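Local coordinates for minor capsid protein VP1 (Human bocavirus 3, PDB 5US7) that forms the icosahedral T=1 capsid of the virus, assembling as 60 copies of size variants that share one coat-protein fold, at residues 405-410 and 428-433; 416-421 and 435-440. All blocks are in the same frame, centred on the assembly; numbering follows the deposited sequence.

Contact 1: 405-410 and 428-433; sequences WDRYPV and TIDPFD
Trp405 and Asp430 each carry CG between the backbone N and the carbonyl carbon, with chi1 67° in the tryptophan and 58° in the aspartate, and these torsions aim indole and carboxylate at one another across the two loops. The indole NE1 donates a hydrogen bond to Asp430 OD2 over 3.1 Å, with an N-H...O angle of 163°; the oxygen lies near the ring plane and is met on its syn side, somewhat out of the carboxylate plane. Tryptophan suits the place because its N-H gives a buried carboxylate oxygen a directional donor while the benzo edge reaches Thr428, CZ2 standing 4.4 Å from CG2. Arg407 runs past Asp430 in the opposite direction, and a bend at chi3 brings the guanidinium edge-on to Asp430 CB and the Pro431 ring, although its exact placement is doubtful. Its NE is 4.3 Å from Asp430 OD2, too far for a salt bridge, and NH1 instead donates to Gly434 O. Further along, Tyr408 rests its CB on Phe432 O at 3.5 Å and its CD2 near Asp433 O at 3.7 Å, while its OH is hydrogen-bonded to Ser371 OG. Subunits meet here as well: Trp405 joins an antiparallel ladder with one neighbouring subunit, and Asp430 O accepts from Asn402 ND2 of another. The chemistry implies that Asp430 is held in part by a neutral donor, while Arg407 and Lys425 of a neighbouring subunit may add electrostatic stabilisation in this buried intersubunit setting.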
loop_
_atom_site.group_PDB
_atom_site.type_symbol
_atom_site.label_atom_id
_atom_site.label_comp_id
_atom_site.label_asym_id
_atom_site.label_seq_id
_atom_site.Cartn_x
_atom_site.Cartn_y
_atom_site.Cartn_z
ATOM N N TRP A 405 59.036 -38.063 -79.863
ATOM C CA TRP A 405 59.227 -39.498 -79.789
ATOM C C TRP A 405 58.546 -39.971 -78.520
ATOM O O TRP A 405 58.000 -39.174 -77.757
ATOM C CB TRP A 405 60.715 -39.860 -79.810
ATOM C CG TRP A 405 61.497 -39.425 -78.596
ATOM C CD1 TRP A 405 61.856 -40.197 -77.538
ATOM C CD2 TRP A 405 61.992 -38.113 -78.315
ATOM N NE1 TRP A 405 62.556 -39.458 -76.626
ATOM C CE2 TRP A 405 62.651 -38.171 -77.080
ATOM C CE3 TRP A 405 61.947 -36.898 -78.993
ATOM C CZ2 TRP A 405 63.256 -37.063 -76.509
ATOM C CZ3 TRP A 405 62.544 -35.804 -78.425
ATOM C CH2 TRP A 405 63.190 -35.890 -77.197
ATOM N N ASP A 406 58.580 -41.272 -78.285
ATOM C CA ASP A 406 58.103 -41.803 -77.024
ATOM C C ASP A 406 59.169 -42.709 -76.437
ATOM O O ASP A 406 60.033 -43.228 -77.145
ATOM C CB ASP A 406 56.785 -42.552 -77.184
ATOM C CG ASP A 406 56.892 -43.691 -78.140
ATOM O OD1 ASP A 406 57.947 -43.800 -78.793
ATOM O OD2 ASP A 406 55.926 -44.473 -78.254
ATOM N N ARG A 407 59.097 -42.886 -75.126
ATOM C CA ARG A 407 60.148 -43.581 -74.414
ATOM C C ARG A 407 60.158 -45.054 -74.792
ATOM O O ARG A 407 59.195 -45.585 -75.343
ATOM C CB ARG A 407 59.964 -43.410 -72.915
ATOM C CG ARG A 407 59.855 -41.966 -72.512
ATOM C CD ARG A 407 59.787 -41.821 -71.021
ATOM N NE ARG A 407 61.070 -42.155 -70.424
ATOM C CZ ARG A 407 61.296 -43.224 -69.678
ATOM N NH1 ARG A 407 60.317 -44.075 -69.417
ATOM N NH2 ARG A 407 62.501 -43.435 -69.186
ATOM N N TYR A 408 61.281 -45.700 -74.517
ATOM C CA TYR A 408 61.450 -47.106 -74.843
ATOM C C TYR A 408 60.283 -47.920 -74.294
ATOM O O TYR A 408 59.925 -47.757 -73.120
ATOM C CB TYR A 408 62.762 -47.618 -74.259
ATOM C CG TYR A 408 62.993 -49.080 -74.487
ATOM C CD1 TYR A 408 63.454 -49.539 -75.702
ATOM C CD2 TYR A 408 62.749 -50.003 -73.490
ATOM C CE1 TYR A 408 63.668 -50.868 -75.919
ATOM C CE2 TYR A 408 62.958 -51.337 -73.698
ATOM C CZ TYR A 408 63.417 -51.766 -74.917
ATOM O OH TYR A 408 63.633 -53.105 -75.135
ATOM N N PRO A 409 59.659 -48.780 -75.097
ATOM C CA PRO A 409 58.533 -49.568 -74.585
ATOM C C PRO A 409 58.990 -50.495 -73.476
ATOM O O PRO A 409 59.870 -51.333 -73.665
ATOM C CB PRO A 409 58.067 -50.345 -75.816
ATOM C CG PRO A 409 59.271 -50.450 -76.654
ATOM C CD PRO A 409 60.006 -49.163 -76.472
ATOM N N VAL A 410 58.339 -50.383 -72.328
ATOM C CA VAL A 410 58.774 -51.088 -71.136
ATOM C C VAL A 410 58.342 -52.533 -71.311
ATOM O O VAL A 410 57.630 -52.859 -72.260
ATOM C CB VAL A 410 58.174 -50.415 -69.884
ATOM C CG1 VAL A 410 58.555 -51.097 -68.619
ATOM C CG2 VAL A 410 58.627 -48.988 -69.814
ATOM N N THR A 428 66.748 -32.740 -71.591
ATOM C CA THR A 428 65.548 -33.490 -71.252
ATOM C C THR A 428 65.941 -34.890 -70.808
ATOM O O THR A 428 66.917 -35.464 -71.297
ATOM C CB THR A 428 64.588 -33.552 -72.439
ATOM O OG1 THR A 428 63.312 -34.021 -71.993
ATOM C CG2 THR A 428 65.090 -34.502 -73.491
ATOM N N ILE A 429 65.206 -35.431 -69.850
ATOM C CA ILE A 429 65.597 -36.674 -69.206
ATOM C C ILE A 429 64.600 -37.755 -69.575
ATOM O O ILE A 429 63.466 -37.766 -69.086
ATOM C CB ILE A 429 65.687 -36.524 -67.685
ATOM C CG1 ILE A 429 66.712 -35.458 -67.315
ATOM C CG2 ILE A 429 66.064 -37.839 -67.064
ATOM C CD1 ILE A 429 68.101 -35.764 -67.799
ATOM N N ASP A 430 65.024 -38.672 -70.439
ATOM C CA ASP A 430 64.519 -40.007 -70.394
ATOM C C ASP A 430 65.719 -40.906 -70.662
ATOM O O ASP A 430 66.471 -40.661 -71.615
ATOM C CB ASP A 430 63.409 -40.269 -71.412
ATOM C CG ASP A 430 63.834 -39.995 -72.841
ATOM O OD1 ASP A 430 64.867 -39.335 -73.057
ATOM O OD2 ASP A 430 63.142 -40.473 -73.760
ATOM N N PRO A 431 65.905 -41.964 -69.893
ATOM C CA PRO A 431 66.928 -42.939 -70.251
ATOM C C PRO A 431 66.420 -43.857 -71.341
ATOM O O PRO A 431 65.221 -44.095 -71.481
ATOM C CB PRO A 431 67.176 -43.687 -68.939
ATOM C CG PRO A 431 65.938 -43.512 -68.184
ATOM C CD PRO A 431 65.422 -42.158 -68.523
ATOM N N PHE A 432 67.354 -44.371 -72.130
ATOM C CA PHE A 432 66.961 -45.163 -73.281
ATOM C C PHE A 432 66.630 -46.602 -72.929
ATOM O O PHE A 432 66.258 -47.367 -73.820
ATOM C CB PHE A 432 68.050 -45.136 -74.348
ATOM C CG PHE A 432 68.245 -43.794 -74.975
ATOM C CD1 PHE A 432 67.311 -42.796 -74.804
ATOM C CD2 PHE A 432 69.342 -43.544 -75.769
ATOM C CE1 PHE A 432 67.481 -41.567 -75.386
ATOM C CE2 PHE A 432 69.514 -42.316 -76.357
ATOM C CZ PHE A 432 68.583 -41.328 -76.165
ATOM N N ASP A 433 66.758 -46.992 -71.667
ATOM C CA ASP A 433 66.317 -48.307 -71.235
ATOM C C ASP A 433 64.902 -48.295 -70.684
ATOM O O ASP A 433 64.426 -49.332 -70.220
ATOM C CB ASP A 433 67.276 -48.876 -70.190
ATOM C CG ASP A 433 67.360 -48.024 -68.945
ATOM O OD1 ASP A 433 66.804 -46.911 -68.938
ATOM O OD2 ASP A 433 67.981 -48.474 -67.962
#

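Contact 2: 416-421 and 435-440; sequences IWCKQP and SIAMDH
Trp417 and Met438 meet on one face of a short two-stranded parallel sheet, the methionine methyl touching the root of the tryptophan side chain: CE is 3.5 Å from Trp417 CB. Met438 is extended at chi2 and bends at chi3 (83°), which brings its methyl to that carbon; an unbranched apolar thioether suits this apolar side next to strand 236-248. On the other face Cys418 SG lies alongside Ala437, 3.6 Å from its CB, and Ser435 CB approaches the same sulfur at 3.8 Å; small residues let the thiol settle between them. The backbone beneath pairs strands 417-419 and 436-438, strongly twisted with a crossing angle of -37°. It lies in the long loop between strands G (236-248) and H (445-449) of the viral jelly roll, and Ile436 and Met438 turn their apolar chains onto strand G. Its hydrogen bonds pass from strand to strand in parallel fashion: Ile436 N to Ile416 O at 2.9 Å, then Cys418 N to Ile436 O, Met438 N to Cys418 O, and Gln420 N to Met438 O at 3.1 Å. Where the strands end, the CB methylene at the base of the extended Gln420 side chain packs on Ala437, 4.2 Å from its CB, and the chain continues to Ile429. Lys419 lays its long aliphatic chain beside the backbone after strand 436-438, CE 3.8 Å from Asp439 O, and carries its ammonium onward to a salt bridge with the C-terminal carboxylate of Leu539 of a neighbouring subunit.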
loop_
_atom_site.group_PDB
_atom_site.type_symbol
_atom_site.label_atom_id
_atom_site.label_comp_id
_atom_site.label_asym_id
_atom_site.label_seq_id
_atom_site.Cartn_x
_atom_site.Cartn_y
_atom_site.Cartn_z
ATOM N N ILE A 416 62.315 -50.441 -62.842
ATOM C CA ILE A 416 61.292 -49.415 -62.713
ATOM C C ILE A 416 61.906 -48.031 -62.845
ATOM O O ILE A 416 61.576 -47.271 -63.760
ATOM C CB ILE A 416 60.543 -49.565 -61.383
ATOM C CG1 ILE A 416 59.846 -50.911 -61.327
ATOM C CG2 ILE A 416 59.536 -48.462 -61.239
ATOM C CD1 ILE A 416 59.286 -51.231 -59.987
ATOM N N TRP A 417 62.802 -47.685 -61.935
ATOM C CA TRP A 417 63.380 -46.358 -61.863
ATOM C C TRP A 417 64.891 -46.426 -61.990
ATOM O O TRP A 417 65.506 -47.484 -61.853
ATOM C CB TRP A 417 63.046 -45.673 -60.546
ATOM C CG TRP A 417 63.549 -46.427 -59.375
ATOM C CD1 TRP A 417 64.807 -46.394 -58.866
ATOM C CD2 TRP A 417 62.799 -47.299 -58.529
ATOM N NE1 TRP A 417 64.898 -47.216 -57.777
ATOM C CE2 TRP A 417 63.674 -47.779 -57.546
ATOM C CE3 TRP A 417 61.473 -47.723 -58.512
ATOM C CZ2 TRP A 417 63.269 -48.660 -56.563
ATOM C CZ3 TRP A 417 61.076 -48.597 -57.540
ATOM C CH2 TRP A 417 61.967 -49.059 -56.576
ATOM N N CYS A 418 65.480 -45.269 -62.259
ATOM C CA CYS A 418 66.904 -45.038 -62.104
ATOM C C CYS A 418 67.076 -43.737 -61.342
ATOM O O CYS A 418 66.131 -42.968 -61.174
ATOM C CB CYS A 418 67.627 -44.980 -63.452
ATOM S SG CYS A 418 66.973 -43.771 -64.597
ATOM N N LYS A 419 68.284 -43.488 -60.859
ATOM C CA LYS A 419 68.559 -42.264 -60.128
ATOM C C LYS A 419 69.158 -41.240 -61.076
ATOM O O LYS A 419 70.175 -41.508 -61.726
ATOM C CB LYS A 419 69.500 -42.492 -58.952
ATOM C CG LYS A 419 69.637 -41.234 -58.139
ATOM C CD LYS A 419 70.417 -41.418 -56.877
ATOM C CE LYS A 419 70.446 -40.110 -56.120
ATOM N NZ LYS A 419 71.240 -39.092 -56.850
ATOM N N GLN A 420 68.532 -40.081 -61.153
ATOM C CA GLN A 420 69.087 -38.985 -61.923
ATOM C C GLN A 420 70.201 -38.327 -61.126
ATOM O O GLN A 420 69.945 -37.824 -60.028
ATOM C CB GLN A 420 68.016 -37.969 -62.242
ATOM C CG GLN A 420 68.491 -36.873 -63.140
ATOM C CD GLN A 420 67.387 -35.926 -63.476
ATOM O OE1 GLN A 420 66.239 -36.141 -63.096
ATOM N NE2 GLN A 420 67.719 -34.860 -64.184
ATOM N N PRO A 421 71.430 -38.304 -61.625
ATOM C CA PRO A 421 72.524 -37.733 -60.840
ATOM C C PRO A 421 72.387 -36.229 -60.695
ATOM O O PRO A 421 71.975 -35.529 -61.621
ATOM C CB PRO A 421 73.768 -38.111 -61.645
ATOM C CG PRO A 421 73.285 -38.283 -63.004
ATOM C CD PRO A 421 71.894 -38.808 -62.923
ATOM N N SER A 435 63.701 -46.761 -68.024
ATOM C CA SER A 435 63.554 -46.510 -66.603
ATOM C C SER A 435 63.004 -45.110 -66.372
ATOM O O SER A 435 63.056 -44.245 -67.243
ATOM C CB SER A 435 64.892 -46.667 -65.896
ATOM O OG SER A 435 65.370 -47.989 -66.026
ATOM N N ILE A 436 62.455 -44.893 -65.191
ATOM C CA ILE A 436 61.968 -43.578 -64.810
ATOM C C ILE A 436 63.035 -42.940 -63.946
ATOM O O ILE A 436 63.231 -43.331 -62.792
ATOM C CB ILE A 436 60.639 -43.649 -64.057
ATOM C CG1 ILE A 436 59.532 -44.158 -64.962
ATOM C CG2 ILE A 436 60.275 -42.287 -63.540
ATOM C CD1 ILE A 436 58.280 -44.429 -64.219
ATOM N N ALA A 437 63.716 -41.944 -64.484
ATOM C CA ALA A 437 64.696 -41.220 -63.702
ATOM C C ALA A 437 63.971 -40.280 -62.761
ATOM O O ALA A 437 63.038 -39.584 -63.164
ATOM C CB ALA A 437 65.647 -40.448 -64.609
ATOM N N MET A 438 64.377 -40.284 -61.502
ATOM C CA MET A 438 63.821 -39.357 -60.538
ATOM C C MET A 438 64.933 -38.870 -59.629
ATOM O O MET A 438 65.971 -39.516 -59.481
ATOM C CB MET A 438 62.687 -39.988 -59.734
ATOM C CG MET A 438 63.090 -41.167 -58.907
ATOM S SD MET A 438 61.634 -41.945 -58.200
ATOM C CE MET A 438 61.119 -42.953 -59.571
ATOM N N ASP A 439 64.708 -37.697 -59.044
ATOM C CA ASP A 439 65.716 -37.088 -58.191
ATOM C C ASP A 439 66.030 -37.989 -57.008
ATOM O O ASP A 439 67.183 -38.371 -56.790
ATOM C CB ASP A 439 65.235 -35.718 -57.722
ATOM C CG ASP A 439 66.296 -34.958 -56.960
ATOM O OD1 ASP A 439 67.447 -35.440 -56.889
ATOM O OD2 ASP A 439 65.977 -33.877 -56.422
ATOM N N HIS A 440 65.013 -38.341 -56.231
ATOM C CA HIS A 440 65.180 -39.290 -55.136
ATOM C C HIS A 440 64.375 -40.545 -55.412
ATOM O O HIS A 440 63.144 -40.543 -55.252
ATOM C CB HIS A 440 64.753 -38.665 -53.813
ATOM C CG HIS A 440 65.616 -37.524 -53.389
ATOM N ND1 HIS A 440 65.419 -36.239 -53.838
ATOM C CD2 HIS A 440 66.694 -37.479 -52.574
ATOM C CE1 HIS A 440 66.332 -35.447 -53.308
ATOM N NE2 HIS A 440 67.119 -36.175 -52.537
#

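Overall arrangement
Running from the N terminus, the chain visits 405-410, then 416-421, then 428-433 and finally 435-440, so the two contacts cross. Contact 1 closes a loop of 17 intervening residues that includes strand 417-419; contact 2 closes one of 13 that includes 428-433. Each loop therefore holds one arm of the other. The contacts touch directly, with Pro431 against Cys418 and Ile429 against Ala437 and Gln420, so that the irregular 428-433 segment lies against the small parallel sheet. Together they organise the last part of the long G-H loop: contact 2 also packs on strand 236-248 of the jelly roll, both contacts meet a neighbouring subunit, and contact 1 reaches a further one.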